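Local atomic coordinates of acyl-coenzyme A oxidase acox-1.1 (Caenorhabditis elegans, PDB entry 5K3H), a protein that catalyses the FAD-dependent desaturation of acyl-CoA thioesters to 2-enoyl-CoA, passing electrons to oxygen to give hydrogen peroxide in the first step of peroxisomal beta-oxidation. Residues L178-I183 / L253-Y258; I304-A309 / A349-F354; Q355-E360 / V544-R549. One frame throughout, in Å; residues are numbered along the deposited sequence.

Interaction 1 (L178-I183 / L253-Y258); sequences LHTPKI and LGFNNY
Leu178 lies over one face of the Phe255 ring, the two side chains running alongside each other in the same direction. Both have CG beside their own backbone N, bringing Leu178 CD2 to 4.1 Å from the Phe255 ring centroid, 17° off the ring normal, a CH-pi contact. The same CD2 also meets the edge of the Tyr258 ring, so one methyl of the branched side chain serves two aromatics. Val220 of strand 211-221 touches all three, and a leucine between two rings suits this apolar side of the barrel-like beta domain of the acyl-CoA oxidase fold. Here strand 175-179 pairs antiparallel with the chain leaving strand 251-255: Leu178 N donates almost straight to Tyr258 O (2.7 Å), and Tyr258 N returns a bond to Leu178 O. Asn257 and Tyr258 both face Leu178, which makes a G1 beta bulge; Asn257 takes up the positive phi, 45°, that this bulge position requires. His179 turns CG anti to the backbone N, and its ring lies alongside and nearly parallel to the Asn257 side-chain amide, the planes 8° apart. Its ND1 accepts the bulge N-H of Asn257 at 3.1 Å in the ring plane, consistent with a nitrogen that carries no proton, so the ring is probably neutral. Thr180 bonds through both backbone and side chain: its N donates to a lone pair of Phe255 O, while OG1, beside its own backbone N, accepts Phe255 N at 2.9 Å, the hydroxyl standing in for a backbone carbonyl. A water donates to Phe255 O too, so that carbonyl is gripped twice.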
loop_
_atom_site.group_PDB
_atom_site.type_symbol
_atom_site.label_atom_id
_atom_site.label_comp_id
_atom_site.label_asym_id
_atom_site.label_seq_id
_atom_site.Cartn_x
_atom_site.Cartn_y
_atom_site.Cartn_z
ATOM N N LEU B 178 -33.264 -14.766 18.238
ATOM C CA LEU B 178 -32.173 -13.917 17.771
ATOM C C LEU B 178 -32.772 -12.699 17.091
ATOM O O LEU B 178 -33.769 -12.816 16.368
ATOM C CB LEU B 178 -31.270 -14.675 16.799
ATOM C CG LEU B 178 -30.082 -15.512 17.316
ATOM C CD1 LEU B 178 -30.386 -16.245 18.594
ATOM C CD2 LEU B 178 -29.705 -16.536 16.246
ATOM N N HIS B 179 -32.195 -11.520 17.345
ATOM C CA HIS B 179 -32.782 -10.336 16.736
ATOM C C HIS B 179 -31.738 -9.286 16.388
ATOM O O HIS B 179 -30.800 -9.038 17.152
ATOM C CB HIS B 179 -33.836 -9.712 17.649
ATOM C CG HIS B 179 -34.692 -8.705 16.957
ATOM N ND1 HIS B 179 -35.465 -9.017 15.859
ATOM C CD2 HIS B 179 -34.875 -7.384 17.185
ATOM C CE1 HIS B 179 -36.093 -7.932 15.444
ATOM N NE2 HIS B 179 -35.752 -6.928 16.232
ATOM N N THR B 180 -31.930 -8.651 15.240
ATOM C CA THR B 180 -31.081 -7.543 14.818
ATOM C C THR B 180 -31.900 -6.262 14.918
ATOM O O THR B 180 -32.707 -5.966 14.019
ATOM C CB THR B 180 -30.583 -7.769 13.388
ATOM O OG1 THR B 180 -29.888 -9.017 13.333
ATOM C CG2 THR B 180 -29.648 -6.660 12.941
ATOM N N PRO B 181 -31.777 -5.494 16.005
ATOM C CA PRO B 181 -32.714 -4.383 16.201
ATOM C C PRO B 181 -32.505 -3.220 15.246
ATOM O O PRO B 181 -33.492 -2.590 14.854
ATOM C CB PRO B 181 -32.481 -3.978 17.661
ATOM C CG PRO B 181 -31.161 -4.491 18.026
ATOM C CD PRO B 181 -30.943 -5.738 17.199
ATOM N N LYS B 182 -31.290 -2.989 14.756
ATOM C CA LYS B 182 -31.023 -1.853 13.883
ATOM C C LYS B 182 -30.093 -2.270 12.773
ATOM O O LYS B 182 -29.488 -3.348 12.804
ATOM C CB LYS B 182 -30.314 -0.680 14.558
ATOM C CG LYS B 182 -31.050 0.099 15.558
ATOM C CD LYS B 182 -30.161 1.265 15.989
ATOM C CE LYS B 182 -29.051 0.855 16.949
ATOM N NZ LYS B 182 -28.236 2.047 17.365
ATOM N N ILE B 183 -29.994 -1.376 11.785
ATOM C CA ILE B 183 -29.078 -1.566 10.665
ATOM C C ILE B 183 -27.658 -1.798 11.167
ATOM O O ILE B 183 -26.975 -2.723 10.715
ATOM C CB ILE B 183 -29.153 -0.362 9.703
ATOM C CG1 ILE B 183 -28.278 -0.594 8.475
ATOM C CG2 ILE B 183 -28.783 0.950 10.394
ATOM C CD1 ILE B 183 -28.639 0.305 7.302
ATOM N N LEU B 253 -25.746 -10.180 7.775
ATOM C CA LEU B 253 -26.719 -11.096 8.350
ATOM C C LEU B 253 -27.582 -10.377 9.368
ATOM O O LEU B 253 -27.056 -9.811 10.336
ATOM C CB LEU B 253 -26.026 -12.282 9.028
ATOM C CG LEU B 253 -26.843 -13.266 9.872
ATOM C CD1 LEU B 253 -27.900 -13.991 9.044
ATOM C CD2 LEU B 253 -25.913 -14.257 10.563
ATOM N N GLY B 254 -28.898 -10.456 9.174
ATOM C CA GLY B 254 -29.844 -9.915 10.128
ATOM C C GLY B 254 -30.906 -10.938 10.475
ATOM O O GLY B 254 -31.261 -11.795 9.668
ATOM N N PHE B 255 -31.389 -10.857 11.709
ATOM C CA PHE B 255 -32.416 -11.751 12.233
ATOM C C PHE B 255 -33.660 -10.940 12.562
ATOM O O PHE B 255 -33.564 -9.873 13.193
ATOM C CB PHE B 255 -31.954 -12.451 13.501
ATOM C CG PHE B 255 -30.644 -13.143 13.366
ATOM C CD1 PHE B 255 -30.565 -14.404 12.776
ATOM C CD2 PHE B 255 -29.480 -12.536 13.836
ATOM C CE1 PHE B 255 -29.353 -15.057 12.647
ATOM C CE2 PHE B 255 -28.252 -13.175 13.715
ATOM C CZ PHE B 255 -28.184 -14.438 13.122
ATOM N N ASN B 256 -34.824 -11.458 12.163
ATOM C CA ASN B 256 -36.128 -10.902 12.556
ATOM C C ASN B 256 -36.783 -11.901 13.505
ATOM O O ASN B 256 -37.516 -12.791 13.076
ATOM C CB ASN B 256 -37.004 -10.631 11.329
ATOM C CG ASN B 256 -38.305 -9.917 11.677
ATOM O OD1 ASN B 256 -38.466 -9.383 12.785
ATOM N ND2 ASN B 256 -39.229 -9.850 10.696
ATOM N N ASN B 257 -36.499 -11.748 14.798
ATOM C CA ASN B 257 -37.017 -12.621 15.857
ATOM C C ASN B 257 -36.900 -14.101 15.458
ATOM O O ASN B 257 -37.888 -14.840 15.389
ATOM C CB ASN B 257 -38.456 -12.229 16.222
ATOM C CG ASN B 257 -38.525 -10.877 16.951
ATOM O OD1 ASN B 257 -37.857 -10.672 17.984
ATOM N ND2 ASN B 257 -39.322 -9.940 16.410
ATOM N N TYR B 258 -35.656 -14.515 15.177
ATOM C CA TYR B 258 -35.344 -15.834 14.625
ATOM C C TYR B 258 -35.098 -16.837 15.745
ATOM O O TYR B 258 -34.171 -16.662 16.542
ATOM C CB TYR B 258 -34.115 -15.727 13.723
ATOM C CG TYR B 258 -33.726 -16.969 12.952
ATOM C CD1 TYR B 258 -34.404 -17.349 11.804
ATOM C CD2 TYR B 258 -32.657 -17.748 13.373
ATOM C CE1 TYR B 258 -34.025 -18.483 11.092
ATOM C CE2 TYR B 258 -32.269 -18.874 12.683
ATOM C CZ TYR B 258 -32.953 -19.241 11.543
ATOM O OH TYR B 258 -32.549 -20.371 10.864
HETATM O O HOH W 1 -34.698 -7.698 11.796
#

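Interaction 2 (I304-A309 / A349-F354); sequences IMLSYA and ARAYAF
In the helical part of the acyl-CoA oxidase fold, helices 300-319 and 338-367 pack nearly antiparallel, and interaction 2 is a buried meeting of the N-terminal half of the first with the middle of the second, without hydrogen bonds between the two segments. The short segments 304-309 and 349-354 run at 157° to each other, with axes 9.0 Å apart at closest approach. Most of the contact is carried by one methyl, Leu306 CD2. Leu306 sets CG anti to its backbone N, chi1 -174°, and this throws the branched end out toward the facing helix, where CD2 settles among Arg350, Ala351 and Phe354. It reaches the backbone N of Ala351 at 4.0 Å, lies 4.2 Å from Ala351 CB, and comes within 4.2 Å of Arg350 CB. On the next turn it meets Phe354 CE2 at 3.9 Å, the leucine and phenylalanine side chains crossing at about a right angle. One leucine thus packs against Arg350 and the residues one and four places after it, and the small Ala351 lets it come close to the backbone. Ser307 and Ala351 mark the nearest point of the two backbones, their CA atoms 6.1 Å apart; small residues on both sides suit so close a passage. Thr398 of helix 382-408 touches both Leu306 and Phe354, so a third helix borders this packing, and that helix also carries the ATP-binding residues His396 and Gln404. Phe354 has CG beside its own backbone N, and one face of its ring lies over Arg350 O of the preceding turn. Arg350 lends the contact its CB alone, while its extended chain carries the guanidinium away from Leu306 to salt bridges with Glu574 and Glu400.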
loop_
_atom_site.group_PDB
_atom_site.type_symbol
_atom_site.label_atom_id
_atom_site.label_comp_id
_atom_site.label_asym_id
_atom_site.label_seq_id
_atom_site.Cartn_x
_atom_site.Cartn_y
_atom_site.Cartn_z
ATOM N N ILE B 304 5.175 -15.856 5.062
ATOM C CA ILE B 304 5.081 -16.475 3.746
ATOM C C ILE B 304 4.697 -15.442 2.698
ATOM O O ILE B 304 5.306 -15.378 1.622
ATOM C CB ILE B 304 4.106 -17.675 3.808
ATOM C CG1 ILE B 304 4.822 -18.859 4.488
ATOM C CG2 ILE B 304 3.579 -18.065 2.426
ATOM C CD1 ILE B 304 4.001 -20.038 4.784
ATOM N N MET B 305 3.715 -14.588 3.004
ATOM C CA MET B 305 3.350 -13.536 2.058
ATOM C C MET B 305 4.524 -12.619 1.785
ATOM O O MET B 305 4.775 -12.252 0.637
ATOM C CB MET B 305 2.199 -12.692 2.588
ATOM C CG MET B 305 1.022 -13.481 3.057
ATOM S SD MET B 305 -0.037 -13.903 1.694
ATOM C CE MET B 305 -1.415 -13.014 2.309
ATOM N N LEU B 306 5.219 -12.182 2.844
ATOM C CA LEU B 306 6.385 -11.323 2.657
ATOM C C LEU B 306 7.412 -12.032 1.813
ATOM O O LEU B 306 7.935 -11.465 0.853
ATOM C CB LEU B 306 6.959 -10.897 4.019
ATOM C CG LEU B 306 8.117 -9.881 4.122
ATOM C CD1 LEU B 306 7.894 -8.631 3.314
ATOM C CD2 LEU B 306 8.382 -9.502 5.572
ATOM N N SER B 307 7.621 -13.313 2.080
ATOM C CA SER B 307 8.572 -14.085 1.291
ATOM C C SER B 307 8.085 -14.278 -0.155
ATOM O O SER B 307 8.903 -14.252 -1.086
ATOM C CB SER B 307 8.849 -15.422 1.985
ATOM O OG SER B 307 9.894 -16.139 1.330
ATOM N N TYR B 308 6.771 -14.454 -0.387
ATOM C CA TYR B 308 6.274 -14.421 -1.765
ATOM C C TYR B 308 6.786 -13.188 -2.477
ATOM O O TYR B 308 7.361 -13.277 -3.569
ATOM C CB TYR B 308 4.742 -14.397 -1.845
ATOM C CG TYR B 308 3.995 -15.674 -1.582
ATOM C CD1 TYR B 308 4.618 -16.917 -1.640
ATOM C CD2 TYR B 308 2.645 -15.629 -1.234
ATOM C CE1 TYR B 308 3.901 -18.081 -1.367
ATOM C CE2 TYR B 308 1.927 -16.785 -0.966
ATOM C CZ TYR B 308 2.561 -18.002 -1.026
ATOM O OH TYR B 308 1.830 -19.145 -0.751
ATOM N N ALA B 309 6.554 -12.011 -1.874
ATOM C CA ALA B 309 6.888 -10.756 -2.539
ATOM C C ALA B 309 8.390 -10.614 -2.751
ATOM O O ALA B 309 8.830 -10.143 -3.807
ATOM C CB ALA B 309 6.337 -9.583 -1.733
ATOM N N ALA B 349 15.340 -10.523 6.013
ATOM C CA ALA B 349 15.617 -10.745 7.429
ATOM C C ALA B 349 14.334 -10.791 8.234
ATOM O O ALA B 349 14.142 -11.702 9.039
ATOM C CB ALA B 349 16.544 -9.645 7.968
ATOM N N ARG B 350 13.432 -9.826 8.014
ATOM C CA ARG B 350 12.157 -9.800 8.738
ATOM C C ARG B 350 11.324 -11.049 8.467
ATOM O O ARG B 350 10.577 -11.487 9.348
ATOM C CB ARG B 350 11.329 -8.559 8.371
ATOM C CG ARG B 350 11.831 -7.266 8.906
ATOM C CD ARG B 350 10.938 -6.061 8.540
ATOM N NE ARG B 350 11.442 -4.888 9.244
ATOM C CZ ARG B 350 10.931 -3.656 9.212
ATOM N NH1 ARG B 350 9.852 -3.367 8.485
ATOM N NH2 ARG B 350 11.534 -2.701 9.921
ATOM N N ALA B 351 11.343 -11.581 7.236
ATOM C CA ALA B 351 10.521 -12.768 6.955
ATOM C C ALA B 351 10.979 -13.967 7.786
ATOM O O ALA B 351 10.160 -14.631 8.431
ATOM C CB ALA B 351 10.536 -13.115 5.462
ATOM N N TYR B 352 12.292 -14.221 7.824
ATOM C CA TYR B 352 12.849 -15.238 8.715
ATOM C C TYR B 352 12.581 -14.883 10.170
ATOM O O TYR B 352 12.227 -15.753 10.978
ATOM C CB TYR B 352 14.358 -15.391 8.480
ATOM C CG TYR B 352 14.730 -16.298 7.311
ATOM C CD1 TYR B 352 14.767 -15.801 6.006
ATOM C CD2 TYR B 352 15.057 -17.637 7.511
ATOM C CE1 TYR B 352 15.104 -16.617 4.937
ATOM C CE2 TYR B 352 15.401 -18.440 6.463
ATOM C CZ TYR B 352 15.422 -17.936 5.165
ATOM O OH TYR B 352 15.759 -18.744 4.090
ATOM N N ALA B 353 12.736 -13.608 10.529
ATOM C CA ALA B 353 12.495 -13.210 11.914
ATOM C C ALA B 353 11.061 -13.498 12.329
ATOM O O ALA B 353 10.818 -13.953 13.449
ATOM C CB ALA B 353 12.817 -11.725 12.111
ATOM N N PHE B 354 10.096 -13.244 11.444
ATOM C CA PHE B 354 8.702 -13.513 11.787
ATOM C C PHE B 354 8.443 -15.009 11.892
ATOM O O PHE B 354 7.742 -15.456 12.797
ATOM C CB PHE B 354 7.768 -12.904 10.741
ATOM C CG PHE B 354 7.850 -11.408 10.634
ATOM C CD1 PHE B 354 8.397 -10.639 11.656
ATOM C CD2 PHE B 354 7.424 -10.767 9.477
ATOM C CE1 PHE B 354 8.486 -9.251 11.529
ATOM C CE2 PHE B 354 7.510 -9.393 9.358
ATOM C CZ PHE B 354 8.030 -8.635 10.386
#

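Interaction 3 (Q355-E360 / V544-R549); sequences QFAGAE and VEAFAR
The Phe356 ring receives Phe547 CD1 at its edge, near the ring plane, with Phe356 CD2 3.5 Å from Phe547 CD1. The two rings cross obliquely, their planes at 53°. The guanidinium of Arg549 has Glu545 O over one face and Glu360 OE2 at its edge, where NH1 donates to OE2 at 2.9 Å in a salt bridge; the exact place of OE2 is less certain. The carboxylate and guanidinium planes stand 49° apart. Segments 355-360 and 544-549 cross at 90°, and alanines suit the crossing: Ala357 CA lies 4.0 Å from Ala546 CB, so the backbones approach closely. Leu563 and Leu567 of helix 557-577 adjoin Phe356 and Phe547 respectively, extending the apolar side. A water bridges Glu360 OE2 and Ala546 O. An alanine in place of Arg549 would remove the guanidinium and would probably leave Glu360 and Glu545 without the positive charge that joins them, loosening this side of the crossing. With Arg549 NH2 also 3.4 Å from Glu545 OE1, one cation serves two carboxylates on different helices, so its charge probably offsets their mutual repulsion and favours their ionised forms.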
loop_
_atom_site.group_PDB
_atom_site.type_symbol
_atom_site.label_atom_id
_atom_site.label_comp_id
_atom_site.label_asym_id
_atom_site.label_seq_id
_atom_site.Cartn_x
_atom_site.Cartn_y
_atom_site.Cartn_z
ATOM N N GLN B 355 9.004 -15.800 10.974
ATOM C CA GLN B 355 8.818 -17.246 11.014
ATOM C C GLN B 355 9.362 -17.824 12.311
ATOM O O GLN B 355 8.756 -18.709 12.913
ATOM C CB GLN B 355 9.505 -17.885 9.795
ATOM C CG GLN B 355 9.331 -19.407 9.668
ATOM C CD GLN B 355 7.927 -19.807 9.155
ATOM O OE1 GLN B 355 7.007 -18.975 9.096
ATOM N NE2 GLN B 355 7.770 -21.081 8.773
ATOM N N PHE B 356 10.509 -17.330 12.760
ATOM C CA PHE B 356 11.095 -17.830 13.997
ATOM C C PHE B 356 10.329 -17.348 15.224
ATOM O O PHE B 356 10.236 -18.088 16.209
ATOM C CB PHE B 356 12.571 -17.439 14.056
ATOM C CG PHE B 356 13.390 -18.048 12.954
ATOM C CD1 PHE B 356 13.007 -19.264 12.382
ATOM C CD2 PHE B 356 14.533 -17.415 12.479
ATOM C CE1 PHE B 356 13.748 -19.836 11.337
ATOM C CE2 PHE B 356 15.279 -17.977 11.457
ATOM C CZ PHE B 356 14.896 -19.194 10.882
ATOM N N ALA B 357 9.776 -16.129 15.196
ATOM C CA ALA B 357 8.947 -15.653 16.307
ATOM C C ALA B 357 7.638 -16.438 16.408
ATOM O O ALA B 357 7.207 -16.810 17.503
ATOM C CB ALA B 357 8.652 -14.166 16.140
ATOM N N GLY B 358 6.989 -16.696 15.276
ATOM C CA GLY B 358 5.833 -17.564 15.298
ATOM C C GLY B 358 6.143 -18.920 15.903
ATOM O O GLY B 358 5.333 -19.476 16.653
ATOM N N ALA B 359 7.298 -19.496 15.559
ATOM C CA ALA B 359 7.640 -20.783 16.156
ATOM C C ALA B 359 7.747 -20.675 17.677
ATOM O O ALA B 359 7.269 -21.556 18.404
ATOM C CB ALA B 359 8.946 -21.318 15.564
ATOM N N GLU B 360 8.310 -19.582 18.187
ATOM C CA GLU B 360 8.447 -19.477 19.637
ATOM C C GLU B 360 7.114 -19.228 20.339
ATOM O O GLU B 360 6.877 -19.768 21.427
ATOM C CB GLU B 360 9.437 -18.386 20.006
ATOM C CG GLU B 360 10.729 -18.958 20.467
ATOM C CD GLU B 360 11.451 -17.992 21.303
ATOM O OE1 GLU B 360 10.762 -17.261 22.035
ATOM O OE2 GLU B 360 12.689 -17.921 21.187
ATOM N N VAL B 544 13.468 -9.752 17.750
ATOM C CA VAL B 544 14.928 -9.858 17.692
ATOM C C VAL B 544 15.431 -10.995 18.581
ATOM O O VAL B 544 16.328 -11.752 18.193
ATOM C CB VAL B 544 15.586 -8.521 18.081
ATOM C CG1 VAL B 544 17.095 -8.705 18.196
ATOM C CG2 VAL B 544 15.211 -7.419 17.104
ATOM N N GLU B 545 14.915 -11.094 19.812
ATOM C CA GLU B 545 15.418 -12.125 20.725
ATOM C C GLU B 545 15.077 -13.531 20.232
ATOM O O GLU B 545 15.878 -14.462 20.398
ATOM C CB GLU B 545 14.864 -11.917 22.138
ATOM C CG GLU B 545 15.378 -10.674 22.844
ATOM C CD GLU B 545 15.114 -10.688 24.345
ATOM O OE1 GLU B 545 15.734 -11.495 25.070
ATOM O OE2 GLU B 545 14.291 -9.880 24.814
ATOM N N ALA B 546 13.882 -13.723 19.653
ATOM C CA ALA B 546 13.549 -15.041 19.120
ATOM C C ALA B 546 14.431 -15.394 17.925
ATOM O O ALA B 546 14.899 -16.532 17.799
ATOM C CB ALA B 546 12.074 -15.088 18.733
ATOM N N PHE B 547 14.723 -14.412 17.074
ATOM C CA PHE B 547 15.639 -14.641 15.966
ATOM C C PHE B 547 17.021 -15.029 16.482
ATOM O O PHE B 547 17.627 -15.996 15.999
ATOM C CB PHE B 547 15.693 -13.385 15.091
ATOM C CG PHE B 547 16.264 -13.606 13.716
ATOM C CD1 PHE B 547 16.807 -14.831 13.344
ATOM C CD2 PHE B 547 16.345 -12.551 12.822
ATOM C CE1 PHE B 547 17.356 -15.014 12.079
ATOM C CE2 PHE B 547 16.901 -12.730 11.556
ATOM C CZ PHE B 547 17.407 -13.951 11.187
ATOM N N ALA B 548 17.554 -14.264 17.447
ATOM C CA ALA B 548 18.866 -14.587 18.006
ATOM C C ALA B 548 18.863 -15.954 18.686
ATOM O O ALA B 548 19.810 -16.736 18.538
ATOM C CB ALA B 548 19.295 -13.503 18.997
ATOM N N ARG B 549 17.793 -16.266 19.417
ATOM C CA ARG B 549 17.672 -17.565 20.069
ATOM C C ARG B 549 17.783 -18.694 19.056
ATOM O O ARG B 549 18.564 -19.632 19.240
ATOM C CB ARG B 549 16.337 -17.636 20.801
ATOM C CG ARG B 549 16.364 -18.063 22.248
ATOM C CD ARG B 549 14.994 -17.814 22.885
ATOM N NE ARG B 549 15.002 -16.659 23.777
ATOM C CZ ARG B 549 14.231 -15.585 23.652
ATOM N NH1 ARG B 549 13.354 -15.487 22.664
ATOM N NH2 ARG B 549 14.338 -14.602 24.537
HETATM O O HOH W 2 13.609 -18.845 18.290
#

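From the N terminus, interaction 1 comes first, closing a helix-free loop of 69 residues in the beta domain and tying the end of strand 175-179 to the end of strand 251-255 and the start of strand 258-261. Interaction 2 follows, joining helices 300-319 and 338-367 across 39 residues. Interaction 3 opens directly after it and closes the longest loop, 183 largely helical residues. The three are in series; none nests or crosses. Interactions 2 and 3 touch, Ala353 CB lying 3.7 Å from Phe547 CD2; helix 338-367 supplies a segment to each and so joins helix 300-319 to helix 520-553. Interaction 1 stands apart, its nearest atoms about 25 Å from interaction 2.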